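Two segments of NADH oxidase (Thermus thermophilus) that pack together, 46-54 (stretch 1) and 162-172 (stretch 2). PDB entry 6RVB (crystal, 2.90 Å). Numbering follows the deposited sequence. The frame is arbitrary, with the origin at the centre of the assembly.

Stretch 1, residues 46-54: LPYVLSGEI
Stretch 2 (162-172) LEAAEAFRKRG

The firmest polar link across the contact is the hydrogen bond from Arg171 NE to Leu50 O, 3.0 Å with an N-H...O angle of 159°; Arg171 (chi1 m, chi2 m) meets this carbonyl with the edge of its guanidinium. Lys170, m at chi1 and t from chi2 to chi4, carries NZ to 2.9 Å from Glu166 OE2 within its own helix and to 3.4 Å from Glu53 OE1 across the contact, a salt bridge whose hydrogen bonds are weak. The ammonium therefore contacts both carboxylates, whose Glu53 OE2 and Glu166 OE2 come within 4.0 Å of each other; its positive charge offsets their like charges. Glu53 is m, t. Two nearly parallel helical segments, 46-50 and 162-170, pack with their axes 8.6 Å apart at closest approach and crossing at -16°. The register is marked by Ser51 and Ala167, whose CA atoms are 4.2 Å apart. Such closeness suits the small Ala167 side chain, which points toward stretch 1: its CB lies 3.4 Å from Pro47 O, 3.8 Å from Ser51 CB (chi1 p) and 4.1 Å from Leu50 CB. One turn earlier, Glu163 (m, t) places OE2 3.8 Å from Pro47 CG and OE1 3.5 Å from Tyr48 OH; Tyr48 is m. Gly52 leaves helical geometry at phi/psi 90/-16, where a CB would jam against the preceding carbonyl.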

# COMPACT_ATOMS: atom_id res chain seq x y z
N LEU A 46 2.95 -13.35 -19.16
CA LEU A 46 3.10 -14.70 -19.69
C LEU A 46 2.85 -15.80 -18.65
O LEU A 46 2.24 -16.82 -18.94
CB LEU A 46 4.44 -14.88 -20.43
CG LEU A 46 4.65 -14.04 -21.70
CD1 LEU A 46 6.12 -13.92 -21.98
CD2 LEU A 46 3.91 -14.62 -22.88
N PRO A 47 3.32 -15.62 -17.41
CA PRO A 47 3.07 -16.79 -16.61
C PRO A 47 1.62 -17.04 -16.34
O PRO A 47 1.29 -18.19 -16.06
CB PRO A 47 3.82 -16.47 -15.35
CG PRO A 47 4.94 -15.72 -15.85
CD PRO A 47 4.44 -14.85 -16.87
N TYR A 48 0.78 -16.00 -16.46
CA TYR A 48 -0.66 -16.10 -16.20
C TYR A 48 -1.43 -16.76 -17.35
O TYR A 48 -2.55 -17.26 -17.17
CB TYR A 48 -1.23 -14.76 -15.72
CG TYR A 48 -0.45 -14.36 -14.50
CD1 TYR A 48 -0.51 -15.12 -13.34
CD2 TYR A 48 0.43 -13.30 -14.54
CE1 TYR A 48 0.23 -14.81 -12.26
CE2 TYR A 48 1.21 -12.98 -13.44
CZ TYR A 48 1.11 -13.76 -12.30
OH TYR A 48 1.91 -13.49 -11.20
N VAL A 49 -0.79 -16.79 -18.52
CA VAL A 49 -1.35 -17.39 -19.72
C VAL A 49 -0.94 -18.87 -19.74
O VAL A 49 -1.80 -19.68 -19.85
CB VAL A 49 -0.90 -16.61 -20.98
CG1 VAL A 49 -1.15 -17.35 -22.20
CG2 VAL A 49 -1.61 -15.40 -21.02
N LEU A 50 0.36 -19.17 -19.68
CA LEU A 50 0.89 -20.47 -19.31
C LEU A 50 0.01 -21.25 -18.30
O LEU A 50 -0.26 -22.43 -18.52
CB LEU A 50 2.30 -20.26 -18.76
CG LEU A 50 3.31 -20.53 -19.82
CD1 LEU A 50 2.78 -20.28 -21.30
CD2 LEU A 50 4.57 -19.82 -19.47
N SER A 51 -0.45 -20.60 -17.23
CA SER A 51 -1.08 -21.31 -16.17
C SER A 51 -2.51 -21.57 -16.54
O SER A 51 -3.24 -22.27 -15.83
CB SER A 51 -1.10 -20.47 -14.93
OG SER A 51 -2.10 -19.48 -15.04
N GLY A 52 -2.98 -20.99 -17.64
CA GLY A 52 -4.39 -21.11 -18.00
C GLY A 52 -5.34 -20.04 -17.45
O GLY A 52 -6.42 -19.90 -17.96
N GLU A 53 -4.97 -19.26 -16.44
CA GLU A 53 -5.85 -18.24 -15.89
C GLU A 53 -6.22 -17.13 -16.90
O GLU A 53 -7.26 -16.52 -16.82
CB GLU A 53 -5.28 -17.61 -14.59
CG GLU A 53 -4.85 -18.59 -13.55
CD GLU A 53 -3.99 -17.97 -12.46
OE1 GLU A 53 -4.61 -17.44 -11.49
OE2 GLU A 53 -2.71 -18.01 -12.58
N ILE A 54 -5.34 -16.83 -17.82
CA ILE A 54 -5.71 -16.00 -18.94
C ILE A 54 -5.76 -16.91 -20.15
O ILE A 54 -4.73 -17.45 -20.62
CB ILE A 54 -4.65 -14.92 -19.20
CG1 ILE A 54 -4.57 -14.00 -18.02
CG2 ILE A 54 -4.88 -14.12 -20.50
CD1 ILE A 54 -3.40 -13.13 -18.17
N LEU A 162 10.43 -18.66 -10.16
CA LEU A 162 9.44 -18.69 -9.05
C LEU A 162 8.09 -18.55 -9.58
O LEU A 162 7.23 -19.31 -9.18
CB LEU A 162 9.65 -17.64 -8.01
CG LEU A 162 10.80 -17.99 -7.04
CD1 LEU A 162 10.96 -17.00 -5.94
CD2 LEU A 162 10.64 -19.42 -6.47
N GLU A 163 7.90 -17.60 -10.51
CA GLU A 163 6.61 -17.41 -11.16
C GLU A 163 6.25 -18.58 -12.03
O GLU A 163 5.07 -18.93 -12.09
CB GLU A 163 6.51 -16.11 -11.96
CG GLU A 163 6.24 -14.91 -11.09
CD GLU A 163 5.98 -13.59 -11.88
OE1 GLU A 163 5.34 -12.62 -11.24
OE2 GLU A 163 6.40 -13.54 -13.10
N ALA A 164 7.22 -19.19 -12.72
CA ALA A 164 6.90 -20.31 -13.63
C ALA A 164 6.50 -21.54 -12.87
O ALA A 164 5.63 -22.23 -13.30
CB ALA A 164 8.02 -20.60 -14.55
N ALA A 165 7.14 -21.82 -11.75
CA ALA A 165 6.81 -22.95 -10.95
C ALA A 165 5.35 -22.91 -10.62
O ALA A 165 4.69 -23.92 -10.71
CB ALA A 165 7.65 -22.95 -9.66
N GLU A 166 4.82 -21.77 -10.21
CA GLU A 166 3.36 -21.68 -9.95
C GLU A 166 2.58 -22.03 -11.19
O GLU A 166 1.63 -22.79 -11.13
CB GLU A 166 2.92 -20.29 -9.48
CG GLU A 166 1.45 -20.15 -9.05
CD GLU A 166 0.96 -18.68 -8.94
OE1 GLU A 166 1.51 -17.91 -8.07
OE2 GLU A 166 0.03 -18.31 -9.72
N ALA A 167 2.98 -21.50 -12.33
CA ALA A 167 2.24 -21.79 -13.57
C ALA A 167 2.23 -23.27 -13.87
O ALA A 167 1.16 -23.85 -13.97
CB ALA A 167 2.70 -21.03 -14.75
N PHE A 168 3.40 -23.87 -14.05
CA PHE A 168 3.46 -25.30 -14.25
C PHE A 168 2.67 -26.13 -13.22
O PHE A 168 2.13 -27.13 -13.59
CB PHE A 168 4.90 -25.75 -14.25
CG PHE A 168 5.72 -25.15 -15.34
CD1 PHE A 168 5.13 -24.43 -16.32
CD2 PHE A 168 7.10 -25.32 -15.38
CE1 PHE A 168 5.91 -23.86 -17.33
CE2 PHE A 168 7.88 -24.73 -16.37
CZ PHE A 168 7.29 -24.03 -17.36
N ARG A 169 2.63 -25.77 -11.94
CA ARG A 169 1.90 -26.63 -11.02
C ARG A 169 0.41 -26.52 -11.35
O ARG A 169 -0.30 -27.53 -11.45
CB ARG A 169 2.18 -26.25 -9.59
CG ARG A 169 3.50 -26.58 -9.12
CD ARG A 169 3.64 -28.04 -8.80
NE ARG A 169 2.76 -28.49 -7.75
CZ ARG A 169 1.86 -29.44 -7.92
NH1 ARG A 169 1.80 -30.06 -9.08
NH2 ARG A 169 1.08 -29.78 -6.90
N LYS A 170 -0.07 -25.29 -11.55
CA LYS A 170 -1.47 -25.03 -11.89
C LYS A 170 -1.90 -25.78 -13.16
O LYS A 170 -3.06 -25.93 -13.45
CB LYS A 170 -1.72 -23.51 -12.11
CG LYS A 170 -1.73 -22.70 -10.87
CD LYS A 170 -2.38 -21.32 -10.98
CE LYS A 170 -2.18 -20.65 -9.60
NZ LYS A 170 -2.71 -19.28 -9.43
N ARG A 171 -0.95 -26.19 -13.94
CA ARG A 171 -1.18 -26.98 -15.14
C ARG A 171 -0.96 -28.47 -14.93
O ARG A 171 -0.84 -29.22 -15.85
CB ARG A 171 -0.23 -26.50 -16.20
CG ARG A 171 -0.76 -25.26 -16.75
CD ARG A 171 -1.89 -25.66 -17.68
NE ARG A 171 -1.65 -25.09 -18.98
CZ ARG A 171 -1.84 -25.75 -20.09
NH1 ARG A 171 -2.32 -26.99 -20.06
NH2 ARG A 171 -1.57 -25.13 -21.22
N GLY A 172 -0.89 -28.87 -13.68
CA GLY A 172 -0.66 -30.24 -13.38
C GLY A 172 0.68 -30.88 -13.38
O GLY A 172 0.69 -31.97 -12.90